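PDB 3WLA: oxidized polyvinyl alcohol hydrolase from Sphingopyxis, which hydrolyses beta-diketones such as 4,6-nonanedione and cleaves oxidized polyvinyl alcohol in the second step of polyvinyl alcohol degradation. Local coordinates for residues 52-55 against 59-62; 62-67 against 82-87; 171-176 against 266-271. All blocks are in the same frame, centred on the assembly; numbering follows the deposited sequence.

Contact 1. Residues 52-55 against 59-62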
loop_
_atom_site.group_PDB
_atom_site.type_symbol
_atom_site.label_atom_id
_atom_site.label_comp_id
_atom_site.label_asym_id
_atom_site.label_seq_id
_atom_site.Cartn_x
_atom_site.Cartn_y
_atom_site.Cartn_z
ATOM N N PRO A 52 -3.165 -1.736 -7.282
ATOM C CA PRO A 52 -4.057 -1.649 -6.130
ATOM C C PRO A 52 -4.196 -2.967 -5.376
ATOM O O PRO A 52 -4.391 -3.987 -6.004
ATOM C CB PRO A 52 -5.392 -1.214 -6.774
ATOM C CG PRO A 52 -5.371 -1.998 -8.085
ATOM C CD PRO A 52 -3.923 -1.809 -8.543
ATOM N N MET A 53 -4.154 -2.924 -4.046
ATOM C CA MET A 53 -4.251 -4.126 -3.204
ATOM C C MET A 53 -5.386 -4.109 -2.234
ATOM O O MET A 53 -5.612 -3.067 -1.542
ATOM C CB MET A 53 -2.963 -4.301 -2.374
ATOM C CG MET A 53 -1.813 -4.727 -3.231
ATOM S SD MET A 53 -0.285 -4.932 -2.376
ATOM C CE MET A 53 0.040 -3.054 -1.920
ATOM N N VAL A 54 -6.106 -5.246 -2.168
ATOM C CA VAL A 54 -7.214 -5.404 -1.222
ATOM C C VAL A 54 -6.617 -5.635 0.166
ATOM O O VAL A 54 -5.423 -5.874 0.326
ATOM C CB VAL A 54 -8.094 -6.675 -1.503
ATOM C CG1 VAL A 54 -8.985 -6.452 -2.726
ATOM C CG2 VAL A 54 -7.188 -7.870 -1.782
ATOM N N GLY A 55 -7.512 -5.617 1.137
ATOM C CA GLY A 55 -7.176 -5.845 2.501
ATOM C C GLY A 55 -7.538 -7.242 2.985
ATOM O O GLY A 55 -7.139 -8.265 2.416
ATOM N N ALA A 59 -12.369 -9.252 -2.322
ATOM C CA ALA A 59 -11.697 -10.065 -3.356
ATOM C C ALA A 59 -10.962 -9.123 -4.306
ATOM O O ALA A 59 -11.462 -8.009 -4.538
ATOM C CB ALA A 59 -12.768 -10.843 -4.206
ATOM N N THR A 60 -9.871 -9.602 -4.910
ATOM C CA THR A 60 -9.127 -8.795 -5.891
ATOM C C THR A 60 -10.044 -8.296 -7.015
ATOM O O THR A 60 -9.969 -7.105 -7.430
ATOM C CB THR A 60 -7.938 -9.584 -6.457
ATOM O OG1 THR A 60 -6.956 -9.720 -5.415
ATOM C CG2 THR A 60 -7.255 -8.870 -7.719
ATOM N N ASN A 61 -10.918 -9.162 -7.509
ATOM C CA ASN A 61 -11.814 -8.723 -8.575
ATOM C C ASN A 61 -12.814 -7.637 -8.120
ATOM O O ASN A 61 -13.229 -6.832 -8.936
ATOM C CB ASN A 61 -12.543 -9.907 -9.190
ATOM C CG ASN A 61 -11.697 -10.622 -10.210
ATOM O OD1 ASN A 61 -10.672 -10.113 -10.667
ATOM N ND2 ASN A 61 -12.136 -11.826 -10.592
ATOM N N TRP A 62 -13.212 -7.635 -6.850
ATOM C CA TRP A 62 -14.087 -6.580 -6.376
ATOM C C TRP A 62 -13.355 -5.252 -6.454
ATOM O O TRP A 62 -13.911 -4.291 -6.936
ATOM C CB TRP A 62 -14.518 -6.767 -4.931
ATOM C CG TRP A 62 -15.221 -8.055 -4.655
ATOM C CD1 TRP A 62 -15.536 -9.042 -5.557
ATOM C CD2 TRP A 62 -15.633 -8.519 -3.377
ATOM N NE1 TRP A 62 -16.116 -10.097 -4.899
ATOM C CE2 TRP A 62 -16.185 -9.803 -3.557
ATOM C CE3 TRP A 62 -15.594 -7.971 -2.080
ATOM C CZ2 TRP A 62 -16.689 -10.549 -2.489
ATOM C CZ3 TRP A 62 -16.114 -8.721 -0.998
ATOM C CH2 TRP A 62 -16.648 -9.993 -1.217
HETATM O O HOH W 1 -5.587 -7.309 -4.767
#
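Val54 meets the first turn of helix 60-65 with its two methyl groups, each finding a different partner. CG1 lies against the backbone where the helix begins, 3.4 Å from Ala59 O and 3.7 Å from Ala59 C. CG2 faces the side chain of Thr60 instead, with 4.1 Å between Val54 CG2 and Thr60 OG1, and the two side chains cross at about a right angle. The Val54 torsion (chi1 -74°) explains this split: CG1 stands anti to the carbonyl carbon, while CG2 is wedged between the backbone N and the carbonyl carbon. Thr60 adopts a similar value (chi1 -70°), which swings OG1 to the side of its own backbone N and sends CG2 anti to that N.

No direct hydrogen bond joins the segments. One water bridges them, 2.8 Å from Thr60 OG1 and weakly bound by Val54 N at 3.4 Å. Ala59 holds the N-cap position, and its carbonyl O also receives a weak bond from Trp62 N at 2.9 Å.

The contact closes the tight connection between strand 47-53 and the helix in a beta-alpha-beta unit of the alpha/beta-hydrolase fold. Trp114 NE1 bonds Val54 O, and the Val54 side chain lies about 8 Å from that of Ser162, the probable charge-relay serine. Beyond the strand, Met53 packs on helix 163-174; on the helix side, Thr60 touches Ser84 of strand 81-85.

Contact 2. Residues 62-67 against 82-87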
loop_
_atom_site.group_PDB
_atom_site.type_symbol
_atom_site.label_atom_id
_atom_site.label_comp_id
_atom_site.label_asym_id
_atom_site.label_seq_id
_atom_site.Cartn_x
_atom_site.Cartn_y
_atom_site.Cartn_z
ATOM N N TRP A 62 -13.212 -7.635 -6.850
ATOM C CA TRP A 62 -14.087 -6.580 -6.376
ATOM C C TRP A 62 -13.355 -5.252 -6.454
ATOM O O TRP A 62 -13.911 -4.291 -6.936
ATOM C CB TRP A 62 -14.518 -6.767 -4.931
ATOM C CG TRP A 62 -15.221 -8.055 -4.655
ATOM C CD1 TRP A 62 -15.536 -9.042 -5.557
ATOM C CD2 TRP A 62 -15.633 -8.519 -3.377
ATOM N NE1 TRP A 62 -16.116 -10.097 -4.899
ATOM C CE2 TRP A 62 -16.185 -9.803 -3.557
ATOM C CE3 TRP A 62 -15.594 -7.971 -2.080
ATOM C CZ2 TRP A 62 -16.689 -10.549 -2.489
ATOM C CZ3 TRP A 62 -16.114 -8.721 -0.998
ATOM C CH2 TRP A 62 -16.648 -9.993 -1.217
ATOM N N ASN A 63 -12.131 -5.206 -5.939
ATOM C CA ASN A 63 -11.365 -3.991 -5.961
ATOM C C ASN A 63 -11.234 -3.443 -7.395
ATOM O O ASN A 63 -11.239 -2.243 -7.596
ATOM C CB ASN A 63 -10.005 -4.287 -5.336
ATOM C CG ASN A 63 -9.053 -3.121 -5.397
ATOM O OD1 ASN A 63 -8.432 -2.886 -6.435
ATOM N ND2 ASN A 63 -8.906 -2.400 -4.269
ATOM N N LEU A 64 -11.102 -4.321 -8.377
ATOM C CA LEU A 64 -10.976 -3.920 -9.764
ATOM C C LEU A 64 -12.283 -3.558 -10.433
ATOM O O LEU A 64 -12.316 -2.640 -11.284
ATOM C CB LEU A 64 -10.382 -5.059 -10.609
ATOM C CG LEU A 64 -8.915 -5.350 -10.370
ATOM C CD1 LEU A 64 -8.461 -6.559 -11.220
ATOM C CD2 LEU A 64 -8.140 -4.111 -10.786
ATOM N N ASN A 65 -13.359 -4.255 -10.062
ATOM C CA ASN A 65 -14.611 -4.071 -10.805
ATOM C C ASN A 65 -15.858 -3.633 -10.129
ATOM O O ASN A 65 -16.876 -3.407 -10.806
ATOM C CB ASN A 65 -14.963 -5.394 -11.508
ATOM C CG ASN A 65 -13.839 -5.911 -12.341
ATOM O OD1 ASN A 65 -13.545 -7.110 -12.328
ATOM N ND2 ASN A 65 -13.188 -5.039 -13.062
ATOM N N VAL A 66 -15.839 -3.550 -8.807
ATOM C CA VAL A 66 -17.017 -3.203 -8.083
ATOM C C VAL A 66 -16.801 -1.850 -7.461
ATOM O O VAL A 66 -15.845 -1.665 -6.708
ATOM C CB VAL A 66 -17.252 -4.262 -6.999
ATOM C CG1 VAL A 66 -18.434 -3.901 -6.170
ATOM C CG2 VAL A 66 -17.415 -5.653 -7.685
ATOM N N PRO A 67 -17.683 -0.891 -7.767
ATOM C CA PRO A 67 -17.581 0.452 -7.234
ATOM C C PRO A 67 -17.403 0.540 -5.770
ATOM O O PRO A 67 -16.566 1.315 -5.321
ATOM C CB PRO A 67 -18.863 1.109 -7.689
ATOM C CG PRO A 67 -19.074 0.484 -9.020
ATOM C CD PRO A 67 -18.774 -0.966 -8.768
ATOM N N VAL A 82 -3.108 -1.221 -15.004
ATOM C CA VAL A 82 -3.517 -1.605 -13.625
ATOM C C VAL A 82 -3.187 -3.109 -13.406
ATOM O O VAL A 82 -3.604 -3.969 -14.213
ATOM C CB VAL A 82 -5.048 -1.374 -13.460
ATOM C CG1 VAL A 82 -5.558 -1.685 -12.008
ATOM C CG2 VAL A 82 -5.362 0.084 -13.823
ATOM N N ILE A 83 -2.401 -3.421 -12.370
ATOM C CA ILE A 83 -2.085 -4.827 -12.075
ATOM C C ILE A 83 -2.485 -5.061 -10.597
ATOM O O ILE A 83 -1.946 -4.421 -9.699
ATOM C CB ILE A 83 -0.574 -5.123 -12.250
ATOM C CG1 ILE A 83 -0.086 -4.681 -13.616
ATOM C CG2 ILE A 83 -0.287 -6.645 -12.093
ATOM C CD1 ILE A 83 1.418 -4.588 -13.666
ATOM N N SER A 84 -3.460 -5.930 -10.337
ATOM C CA SER A 84 -3.857 -6.172 -8.952
ATOM C C SER A 84 -3.400 -7.596 -8.594
ATOM O O SER A 84 -3.806 -8.566 -9.277
ATOM C CB SER A 84 -5.369 -6.056 -8.797
ATOM O OG SER A 84 -5.727 -6.028 -7.412
ATOM N N PRO A 85 -2.538 -7.729 -7.571
ATOM C CA PRO A 85 -1.988 -9.002 -7.093
ATOM C C PRO A 85 -2.918 -9.724 -6.183
ATOM O O PRO A 85 -3.641 -9.111 -5.416
ATOM C CB PRO A 85 -0.709 -8.588 -6.397
ATOM C CG PRO A 85 -1.160 -7.286 -5.712
ATOM C CD PRO A 85 -2.022 -6.592 -6.760
ATOM N N VAL A 86 -2.904 -11.054 -6.279
ATOM C CA VAL A 86 -3.722 -11.893 -5.435
ATOM C C VAL A 86 -2.939 -12.293 -4.150
ATOM O O VAL A 86 -1.741 -12.658 -4.198
ATOM C CB VAL A 86 -4.180 -13.175 -6.200
ATOM C CG1 VAL A 86 -4.954 -14.086 -5.237
ATOM C CG2 VAL A 86 -5.113 -12.739 -7.401
ATOM N N ARG A 87 -3.619 -12.227 -3.007
ATOM C CA ARG A 87 -2.970 -12.547 -1.714
ATOM C C ARG A 87 -2.610 -14.060 -1.665
ATOM O O ARG A 87 -3.388 -14.879 -2.147
ATOM C CB ARG A 87 -3.936 -12.243 -0.558
ATOM C CG ARG A 87 -4.232 -10.731 -0.326
ATOM C CD ARG A 87 -5.507 -10.529 0.503
ATOM N NE ARG A 87 -6.612 -11.095 -0.281
ATOM C CZ ARG A 87 -7.866 -11.229 0.135
ATOM N NH1 ARG A 87 -8.217 -10.805 1.367
ATOM N NH2 ARG A 87 -8.766 -11.811 -0.699
#
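Asn63, Leu64, Val82 and Ser84 make this contact, in which helix 60-65 lies against strand 81-85, completing the beta-alpha-beta unit that starts with strand 47-53 in the alpha/beta-hydrolase sheet. The nearest backbones are those of Leu64 and Ser84, whose CA atoms are 7.5 Å apart, so the join is made by side chains, and no hydrogen bond crosses it.

The helix is near its end here: Val66 N still bonds to Trp62 O at 2.8 Å, though Val66 has itself left helical phi/psi. Asn63 is the first residue to meet the strand. Its CB is directed toward the strand and CG stands anti to the backbone N (chi1 175°), yet Asn63 OD1 stays 4.3 Å from Ser84 OG. Both oxygens look to other partners, Asn63 OD1 weakly to Asn72 ND2 and Ser84 OG to Pro52 O, so the two polar groups are neighbours without being bonded.

Leu64 supplies most of the helix's share of the buried surface. Its second torsion (chi2 177°) puts CD1 anti to CA and leaves CD2 as the branch that meets both strand residues. CG and CD2 of Leu64 each lie 3.9 Å from Ser84 CB, and Leu64 CD1 is 4.0 Å from the same carbon. Val36 of strand 31-38 also touches Leu64. The side chains of Leu64 and Val82 slide past each other in opposite directions, and their meeting point is Leu64 CD2 against Val82 CG1 at 3.7 Å.

Contact 3. Residues 171-176 against 266-271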
loop_
_atom_site.group_PDB
_atom_site.type_symbol
_atom_site.label_atom_id
_atom_site.label_comp_id
_atom_site.label_asym_id
_atom_site.label_seq_id
_atom_site.Cartn_x
_atom_site.Cartn_y
_atom_site.Cartn_z
ATOM N N ALA A 171 6.231 -2.109 1.336
ATOM C CA ALA A 171 6.970 -2.121 0.058
ATOM C C ALA A 171 7.666 -0.786 -0.200
ATOM O O ALA A 171 8.789 -0.766 -0.778
ATOM C CB ALA A 171 6.002 -2.458 -1.100
ATOM N N LEU A 172 7.048 0.329 0.216
ATOM C CA LEU A 172 7.691 1.645 0.001
ATOM C C LEU A 172 8.902 1.824 0.918
ATOM O O LEU A 172 9.827 2.602 0.598
ATOM C CB LEU A 172 6.718 2.818 0.229
ATOM C CG LEU A 172 5.501 2.890 -0.732
ATOM C CD1 LEU A 172 4.673 4.081 -0.419
ATOM C CD2 LEU A 172 5.935 2.956 -2.179
ATOM N N LEU A 173 8.880 1.135 2.063
ATOM C CA LEU A 173 9.965 1.230 3.028
ATOM C C LEU A 173 11.130 0.346 2.682
ATOM O O LEU A 173 12.302 0.721 2.913
ATOM C CB LEU A 173 9.475 0.898 4.455
ATOM C CG LEU A 173 8.558 1.960 5.126
ATOM C CD1 LEU A 173 7.949 1.399 6.423
ATOM C CD2 LEU A 173 9.310 3.239 5.406
ATOM N N PHE A 174 10.827 -0.837 2.181
ATOM C CA PHE A 174 11.859 -1.796 1.803
ATOM C C PHE A 174 12.357 -1.740 0.363
ATOM O O PHE A 174 13.466 -2.150 0.091
ATOM C CB PHE A 174 11.378 -3.227 1.979
ATOM C CG PHE A 174 11.569 -3.763 3.373
ATOM C CD1 PHE A 174 12.795 -4.270 3.765
ATOM C CD2 PHE A 174 10.517 -3.701 4.318
ATOM C CE1 PHE A 174 13.002 -4.699 5.079
ATOM C CE2 PHE A 174 10.695 -4.126 5.638
ATOM C CZ PHE A 174 11.961 -4.630 6.028
ATOM N N ASP A 175 11.528 -1.245 -0.544
ATOM C CA ASP A 175 11.876 -1.267 -1.952
ATOM C C ASP A 175 11.592 0.061 -2.642
ATOM O O ASP A 175 10.997 0.122 -3.730
ATOM C CB ASP A 175 11.074 -2.417 -2.598
ATOM C CG ASP A 175 11.653 -2.870 -3.934
ATOM O OD1 ASP A 175 12.768 -2.450 -4.248
ATOM O OD2 ASP A 175 11.003 -3.663 -4.661
ATOM N N SER A 176 12.045 1.141 -2.033
ATOM C CA SER A 176 11.838 2.445 -2.630
ATOM C C SER A 176 12.663 2.637 -3.925
ATOM O O SER A 176 12.447 3.578 -4.668
ATOM C CB SER A 176 12.176 3.536 -1.623
ATOM O OG SER A 176 13.546 3.516 -1.265
ATOM N N ASN A 266 4.302 11.158 9.505
ATOM C CA ASN A 266 5.437 11.778 10.177
ATOM C C ASN A 266 6.766 11.299 9.580
ATOM O O ASN A 266 7.669 12.112 9.275
ATOM C CB ASN A 266 5.419 11.440 11.662
ATOM C CG ASN A 266 4.335 12.199 12.437
ATOM O OD1 ASN A 266 3.677 13.123 11.927
ATOM N ND2 ASN A 266 4.180 11.825 13.697
ATOM N N TYR A 267 6.884 9.993 9.435
ATOM C CA TYR A 267 8.083 9.396 8.876
ATOM C C TYR A 267 8.393 9.833 7.430
ATOM O O TYR A 267 9.502 10.312 7.140
ATOM C CB TYR A 267 7.977 7.868 8.906
ATOM C CG TYR A 267 9.128 7.235 8.199
ATOM C CD1 TYR A 267 10.353 7.061 8.846
ATOM C CD2 TYR A 267 9.037 6.891 6.845
ATOM C CE1 TYR A 267 11.486 6.558 8.156
ATOM C CE2 TYR A 267 10.160 6.389 6.128
ATOM C CZ TYR A 267 11.381 6.223 6.792
ATOM O OH TYR A 267 12.468 5.717 6.101
ATOM N N PHE A 268 7.431 9.645 6.516
ATOM C CA PHE A 268 7.633 10.025 5.123
ATOM C C PHE A 268 7.840 11.548 4.949
ATOM O O PHE A 268 8.561 12.015 4.047
ATOM C CB PHE A 268 6.437 9.580 4.294
ATOM C CG PHE A 268 6.367 8.105 4.091
ATOM C CD1 PHE A 268 7.401 7.431 3.453
ATOM C CD2 PHE A 268 5.234 7.394 4.493
ATOM C CE1 PHE A 268 7.328 6.075 3.192
ATOM C CE2 PHE A 268 5.143 6.011 4.239
ATOM C CZ PHE A 268 6.195 5.351 3.581
ATOM N N SER A 269 7.195 12.328 5.810
ATOM C CA SER A 269 7.362 13.767 5.724
ATOM C C SER A 269 8.771 14.155 6.198
ATOM O O SER A 269 9.222 15.263 5.933
ATOM C CB SER A 269 6.329 14.482 6.607
ATOM O OG SER A 269 5.035 14.448 6.015
ATOM N N SER A 270 9.428 13.265 6.939
ATOM C CA SER A 270 10.739 13.564 7.466
ATOM C C SER A 270 11.855 13.184 6.523
ATOM O O SER A 270 13.019 13.506 6.811
ATOM C CB SER A 270 10.974 12.856 8.779
ATOM O OG SER A 270 11.264 11.492 8.548
ATOM N N ILE A 271 11.523 12.502 5.420
ATOM C CA ILE A 271 12.521 12.089 4.454
ATOM C C ILE A 271 12.513 13.144 3.342
ATOM O O ILE A 271 11.579 13.240 2.543
ATOM C CB ILE A 271 12.203 10.701 3.887
ATOM C CG1 ILE A 271 12.081 9.671 5.024
ATOM C CG2 ILE A 271 13.253 10.309 2.877
ATOM C CD1 ILE A 271 13.374 9.321 5.797
#
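Leu173 and Tyr267 cross obliquely, and one methyl group makes their contact. Leu173 CD2 stands 3.3 Å from Tyr267 CE2, a close approach for two carbons, and 3.9 Å from both Tyr267 CD2 and Tyr267 CZ, so it is centred on that single ring carbon. The same methyl also meets the next aromatic, with 4.1 Å between Leu173 CD2 and Phe268 CE1. It therefore sits at the junction of two rings and comes to each at a slant.

The two first torsions differ. Tyr267 has CG anti to the backbone N (chi1 174°), whereas in Phe268 CG stands anti to the carbonyl carbon (chi1 -72°). Consecutive residues of one helix thus bring both rings to the interface, and Tyr267 CD2 lies 3.8 Å above the plane of the Phe268 ring, offset toward its rim.

These contacts join the C-terminal parts of helices 163-174 and 257-269. In the alpha/beta-hydrolase fold the former follows the probable nucleophile elbow at Ser162, and both helices pack on strand 232-238: Leu172 and Phe268 each touch Val234.

Leu172 reaches Phe268 through CB, 4.2 Å from Phe268 CZ. The interface is apolar, and the hydroxyl of Tyr267 bonds to Pro226 O. Near the end of helix 257-269, Tyr267 O accepts a backbone bond from Ser270 N at 3.0 Å.

In the fold
All three contacts are formed by buried residues. Contacts 1 and 2 are centred 4 Å apart and share helix 60-65, which they join to the adjacent strands 47-53 and 81-85; Thr60 CG2 of contact 1 packs on Ser84 OG of contact 2, 3.2 Å away. Contact 3 lies on the opposite side of the chain's centre, about 23 Å from contact 1 and 24 Å from contact 2 between centres, and pairs two helices from distant parts of the sequence. The chemistry differs accordingly: a valine, helix-start backbone and a bridging water in contact 1, aliphatic groups beside separately bonded polar ones in contact 2, and leucines against aromatic rings in contact 3.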